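Local coordinates for protein light Chain (PDB 6BVD) that acts as the zinc-dependent protease domain of a mosaic botulinum neurotoxin and probably cleaves a neuronal SNARE protein, at residues V195-D207 against S216-H228. Residues are numbered along the deposited sequence; the frame is centred on the assembly and turned at random. Where two conformers were deposited one is given.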
loop_
_atom_site.group_PDB
_atom_site.type_symbol
_atom_site.label_atom_id
_atom_site.label_comp_id
_atom_site.label_asym_id
_atom_site.label_seq_id
_atom_site.Cartn_x
_atom_site.Cartn_y
_atom_site.Cartn_z
ATOM N N VAL A 195 24.671 3.790 1.131
ATOM C CA VAL A 195 24.167 2.822 2.134
ATOM C C VAL A 195 24.294 1.367 1.657
ATOM O O VAL A 195 24.008 1.061 0.526
ATOM C CB VAL A 195 22.690 3.089 2.498
ATOM C CG1 VAL A 195 22.122 1.938 3.352
ATOM C CG2 VAL A 195 22.574 4.414 3.237
ATOM N N GLU A 196 24.787 0.473 2.506
ATOM C CA GLU A 196 24.678 -0.952 2.258
ATOM C C GLU A 196 23.520 -1.432 3.114
ATOM O O GLU A 196 23.578 -1.292 4.348
ATOM C CB GLU A 196 25.965 -1.691 2.645
ATOM C CG GLU A 196 27.188 -1.158 1.935
ATOM C CD GLU A 196 28.461 -1.645 2.592
ATOM O OE1 GLU A 196 28.545 -2.849 2.928
ATOM O OE2 GLU A 196 29.340 -0.803 2.840
ATOM N N PHE A 197 22.473 -1.938 2.476
ATOM C CA PHE A 197 21.253 -2.285 3.208
ATOM C C PHE A 197 20.742 -3.674 2.846
ATOM O O PHE A 197 20.652 -4.066 1.655
ATOM C CB PHE A 197 20.151 -1.254 2.953
ATOM C CG PHE A 197 18.997 -1.395 3.905
ATOM C CD1 PHE A 197 19.163 -1.037 5.235
ATOM C CD2 PHE A 197 17.790 -1.928 3.495
ATOM C CE1 PHE A 197 18.120 -1.198 6.139
ATOM C CE2 PHE A 197 16.732 -2.073 4.400
ATOM C CZ PHE A 197 16.905 -1.722 5.702
ATOM N N SER A 198 20.331 -4.398 3.884
ATOM C CA SER A 198 19.943 -5.784 3.743
ATOM C C SER A 198 18.608 -5.987 4.486
ATOM O O SER A 198 18.616 -6.284 5.682
ATOM C CB SER A 198 21.041 -6.687 4.322
ATOM O OG SER A 198 20.836 -8.058 4.076
ATOM N N PRO A 199 17.465 -5.789 3.786
ATOM C CA PRO A 199 16.144 -5.812 4.453
ATOM C C PRO A 199 15.665 -7.184 4.939
ATOM O O PRO A 199 14.809 -7.244 5.839
ATOM C CB PRO A 199 15.191 -5.287 3.365
ATOM C CG PRO A 199 15.854 -5.677 2.089
ATOM C CD PRO A 199 17.350 -5.504 2.339
ATOM N N GLU A 200 16.161 -8.260 4.348
ATOM C CA GLU A 200 15.694 -9.600 4.680
ATOM C C GLU A 200 16.403 -10.290 5.852
ATOM O O GLU A 200 16.008 -11.384 6.223
ATOM C CB GLU A 200 15.827 -10.506 3.458
ATOM C CG GLU A 200 14.947 -10.064 2.282
ATOM C CD GLU A 200 14.935 -11.081 1.168
ATOM O OE1 GLU A 200 15.942 -11.197 0.439
ATOM O OE2 GLU A 200 13.930 -11.788 1.036
ATOM N N TYR A 201 17.440 -9.676 6.404
ATOM C CA TYR A 201 18.177 -10.270 7.543
ATOM C C TYR A 201 18.150 -9.285 8.706
ATOM O O TYR A 201 18.516 -8.124 8.555
ATOM C CB TYR A 201 19.609 -10.654 7.140
ATOM C CG TYR A 201 19.631 -11.801 6.134
ATOM C CD1 TYR A 201 19.700 -13.133 6.556
ATOM C CD2 TYR A 201 19.505 -11.554 4.771
ATOM C CE1 TYR A 201 19.683 -14.180 5.650
ATOM C CE2 TYR A 201 19.485 -12.592 3.854
ATOM C CZ TYR A 201 19.578 -13.898 4.296
ATOM O OH TYR A 201 19.554 -14.917 3.368
ATOM N N ALA A 202 17.676 -9.740 9.861
ATOM C CA ALA A 202 17.337 -8.840 10.945
ATOM C C ALA A 202 17.720 -9.448 12.280
ATOM O O ALA A 202 17.927 -10.651 12.377
ATOM C CB ALA A 202 15.861 -8.545 10.926
ATOM N N THR A 203 17.808 -8.607 13.303
ATOM C CA THR A 203 17.997 -9.108 14.646
ATOM C C THR A 203 16.741 -8.773 15.448
ATOM O O THR A 203 15.906 -7.989 15.000
ATOM C CB THR A 203 19.252 -8.509 15.322
ATOM O OG1 THR A 203 19.182 -7.072 15.300
ATOM C CG2 THR A 203 20.520 -8.961 14.600
ATOM N N ALA A 204 16.628 -9.387 16.617
ATOM C CA ALA A 204 15.542 -9.140 17.568
ATOM C C ALA A 204 16.105 -8.494 18.832
ATOM O O ALA A 204 17.325 -8.524 19.066
ATOM C CB ALA A 204 14.834 -10.447 17.920
ATOM N N PHE A 205 15.229 -7.899 19.642
ATOM C CA PHE A 205 15.652 -7.322 20.915
ATOM C C PHE A 205 14.788 -7.896 22.038
ATOM O O PHE A 205 13.755 -8.488 21.752
ATOM C CB PHE A 205 15.552 -5.797 20.874
ATOM C CG PHE A 205 14.169 -5.282 20.526
ATOM C CD1 PHE A 205 13.237 -5.002 21.529
ATOM C CD2 PHE A 205 13.805 -5.091 19.207
ATOM C CE1 PHE A 205 11.970 -4.536 21.203
ATOM C CE2 PHE A 205 12.525 -4.639 18.878
ATOM C CZ PHE A 205 11.623 -4.352 19.878
ATOM N N ASN A 206 15.174 -7.687 23.298
ATOM C CA ASN A 206 14.415 -8.228 24.427
ATOM C C ASN A 206 13.649 -7.132 25.165
ATOM O O ASN A 206 14.084 -5.987 25.228
ATOM C CB ASN A 206 15.356 -8.965 25.399
ATOM C CG ASN A 206 14.614 -9.634 26.542
ATOM O OD1 ASN A 206 14.512 -9.084 27.641
ATOM N ND2 ASN A 206 14.094 -10.828 26.288
ATOM N N ASP A 207 12.496 -7.488 25.724
ATOM C CA ASP A 207 11.745 -6.574 26.568
ATOM C C ASP A 207 10.871 -7.376 27.523
ATOM O O ASP A 207 10.418 -8.471 27.198
ATOM C CB ASP A 207 10.862 -5.617 25.765
ATOM C CG ASP A 207 10.192 -4.570 26.657
ATOM O OD1 ASP A 207 10.805 -4.177 27.677
ATOM O OD2 ASP A 207 9.027 -4.184 26.390
ATOM N N SER A 216 10.400 -11.444 26.461
ATOM C CA SER A 216 10.023 -11.916 25.152
ATOM C C SER A 216 10.936 -11.235 24.139
ATOM O O SER A 216 11.390 -10.125 24.381
ATOM C CB SER A 216 8.557 -11.581 24.883
ATOM O OG SER A 216 7.710 -12.279 25.766
ATOM N N LEU A 217 11.171 -11.892 23.009
ATOM C CA LEU A 217 11.947 -11.321 21.909
ATOM C C LEU A 217 11.009 -10.695 20.861
ATOM O O LEU A 217 9.928 -11.221 20.593
ATOM C CB LEU A 217 12.819 -12.384 21.247
ATOM C CG LEU A 217 14.045 -12.849 22.047
ATOM C CD1 LEU A 217 14.845 -13.896 21.263
ATOM C CD2 LEU A 217 14.921 -11.660 22.430
ATOM N N PHE A 218 11.428 -9.566 20.296
ATOM C CA PHE A 218 10.663 -8.864 19.274
ATOM C C PHE A 218 11.527 -8.637 18.030
ATOM O O PHE A 218 12.643 -8.159 18.138
ATOM C CB PHE A 218 10.143 -7.532 19.821
ATOM C CG PHE A 218 9.090 -7.685 20.898
ATOM C CD1 PHE A 218 9.474 -7.902 22.216
ATOM C CD2 PHE A 218 7.733 -7.603 20.600
ATOM C CE1 PHE A 218 8.512 -8.053 23.243
ATOM C CE2 PHE A 218 6.762 -7.726 21.614
ATOM C CZ PHE A 218 7.160 -7.966 22.943
ATOM N N ILE A 219 11.026 -9.016 16.858
ATOM C CA ILE A 219 11.797 -8.810 15.638
ATOM C C ILE A 219 11.676 -7.323 15.225
ATOM O O ILE A 219 10.654 -6.659 15.456
ATOM C CB ILE A 219 11.336 -9.767 14.496
ATOM C CG1 ILE A 219 12.359 -9.802 13.340
ATOM C CG2 ILE A 219 9.945 -9.417 14.004
ATOM C CD1 ILE A 219 13.660 -10.513 13.699
ATOM N N LYS A 220 12.739 -6.798 14.639
ATOM C CA LYS A 220 12.784 -5.406 14.245
ATOM C C LYS A 220 12.076 -5.230 12.899
ATOM O O LYS A 220 12.174 -6.099 12.037
ATOM C CB LYS A 220 14.254 -4.921 14.178
ATOM C CG LYS A 220 14.914 -4.904 15.588
ATOM C CD LYS A 220 16.434 -4.838 15.501
ATOM C CE LYS A 220 16.975 -4.919 16.936
ATOM N NZ LYS A 220 18.430 -5.162 16.977
ATOM N N ASP A 221 11.353 -4.121 12.752
ATOM C CA ASP A 221 10.664 -3.761 11.497
ATOM C C ASP A 221 11.714 -3.209 10.508
ATOM O O ASP A 221 12.332 -2.220 10.798
ATOM C CB ASP A 221 9.574 -2.732 11.776
ATOM C CG ASP A 221 8.718 -2.406 10.543
ATOM O OD1 ASP A 221 9.307 -2.258 9.445
ATOM O OD2 ASP A 221 7.478 -2.300 10.677
ATOM N N PRO A 222 11.911 -3.869 9.353
ATOM C CA PRO A 222 12.913 -3.371 8.381
ATOM C C PRO A 222 12.716 -1.921 7.958
ATOM O O PRO A 222 13.716 -1.294 7.629
ATOM C CB PRO A 222 12.729 -4.311 7.174
ATOM C CG PRO A 222 12.273 -5.587 7.766
ATOM C CD PRO A 222 11.331 -5.155 8.924
ATOM N N ALA A 223 11.492 -1.379 7.997
ATOM C CA ALA A 223 11.304 0.021 7.616
ATOM C C ALA A 223 11.975 0.978 8.631
ATOM O O ALA A 223 12.518 2.034 8.265
ATOM C CB ALA A 223 9.809 0.353 7.460
ATOM N N LEU A 224 11.962 0.594 9.905
ATOM C CA LEU A 224 12.592 1.390 10.940
ATOM C C LEU A 224 14.114 1.243 10.820
ATOM O O LEU A 224 14.841 2.235 10.995
ATOM C CB LEU A 224 12.097 0.970 12.363
ATOM C CG LEU A 224 12.643 1.875 13.466
ATOM C CD1 LEU A 224 12.174 3.333 13.217
ATOM C CD2 LEU A 224 12.224 1.405 14.889
ATOM N N ILE A 225 14.579 0.030 10.479
ATOM C CA ILE A 225 16.001 -0.204 10.245
ATOM C C ILE A 225 16.485 0.676 9.063
ATOM O O ILE A 225 17.543 1.276 9.159
ATOM C CB ILE A 225 16.346 -1.700 9.958
ATOM C CG1 ILE A 225 15.929 -2.599 11.152
ATOM C CG2 ILE A 225 17.844 -1.856 9.708
ATOM C CD1 ILE A 225 16.586 -2.201 12.498
ATOM N N LEU A 226 15.684 0.779 8.002
ATOM C CA LEU A 226 16.059 1.641 6.867
ATOM C C LEU A 226 16.058 3.118 7.302
ATOM O O LEU A 226 16.999 3.880 7.023
ATOM C CB LEU A 226 15.109 1.385 5.695
ATOM C CG LEU A 226 15.275 2.255 4.449
ATOM C CD1 LEU A 226 16.742 2.210 3.954
ATOM C CD2 LEU A 226 14.265 1.788 3.376
ATOM N N MET A 227 15.036 3.529 8.049
ATOM C CA MET A 227 14.998 4.907 8.551
ATOM C C MET A 227 16.245 5.280 9.414
ATOM O O MET A 227 16.793 6.391 9.305
ATOM C CB MET A 227 13.688 5.156 9.320
ATOM C CG MET A 227 12.473 5.391 8.361
ATOM S SD MET A 227 10.968 5.865 9.222
ATOM C CE MET A 227 10.344 4.261 9.727
ATOM N N HIS A 228 16.705 4.346 10.234
ATOM C CA HIS A 228 17.899 4.545 11.036
ATOM C C HIS A 228 19.094 4.876 10.104
ATOM O O HIS A 228 19.777 5.832 10.342
ATOM C CB HIS A 228 18.170 3.286 11.861
ATOM C CG HIS A 228 19.384 3.378 12.716
ATOM N ND1 HIS A 228 19.340 3.713 14.058
ATOM C CD2 HIS A 228 20.696 3.240 12.400
ATOM C CE1 HIS A 228 20.575 3.723 14.535
ATOM N NE2 HIS A 228 21.411 3.444 13.556
#
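Lys220 NZ donates to Thr203 OG1 over 2.7 Å, its chain stretched out beyond CG and lying alongside the threonine, pointing the same way. On the way its CD passes 3.2 Å from Thr203 O, which also takes a weak bond from Lys220 N. From there the antiparallel hairpin is held by paired backbone bonds: Phe205 N to Phe218 O (3.0 Å) and Phe218 N to Phe205 O (2.9 Å), then the reciprocal pair between Asp207 and Ser216. The Asp207 carboxylate is held by a salt bridge from OD2 to Lys363. Phe205 and Phe218 share one face of the sheet. With chi1 at 57°, the Phe205 ring swings across to its neighbour, so that Phe218 CB sits over one ring face, 3.5 Å from CZ, while Lys220 CG meets the edge in plane. The two rings are near parallel but barely overlap. Beyond the hairpin, Asp221 N-caps helix 222-237 through OD1 and Ala223 N. On that helix Leu226 CD1 stands 4.0 Å above the centre of the Phe197 ring, and Ile225 CG2 touches its edge. Polar bonds and phenylalanine packing thus fix the hairpin, whereas mainly apolar contacts meet the capped helix whose His228, in the HExxH motif, binds zinc with His232 and Glu266.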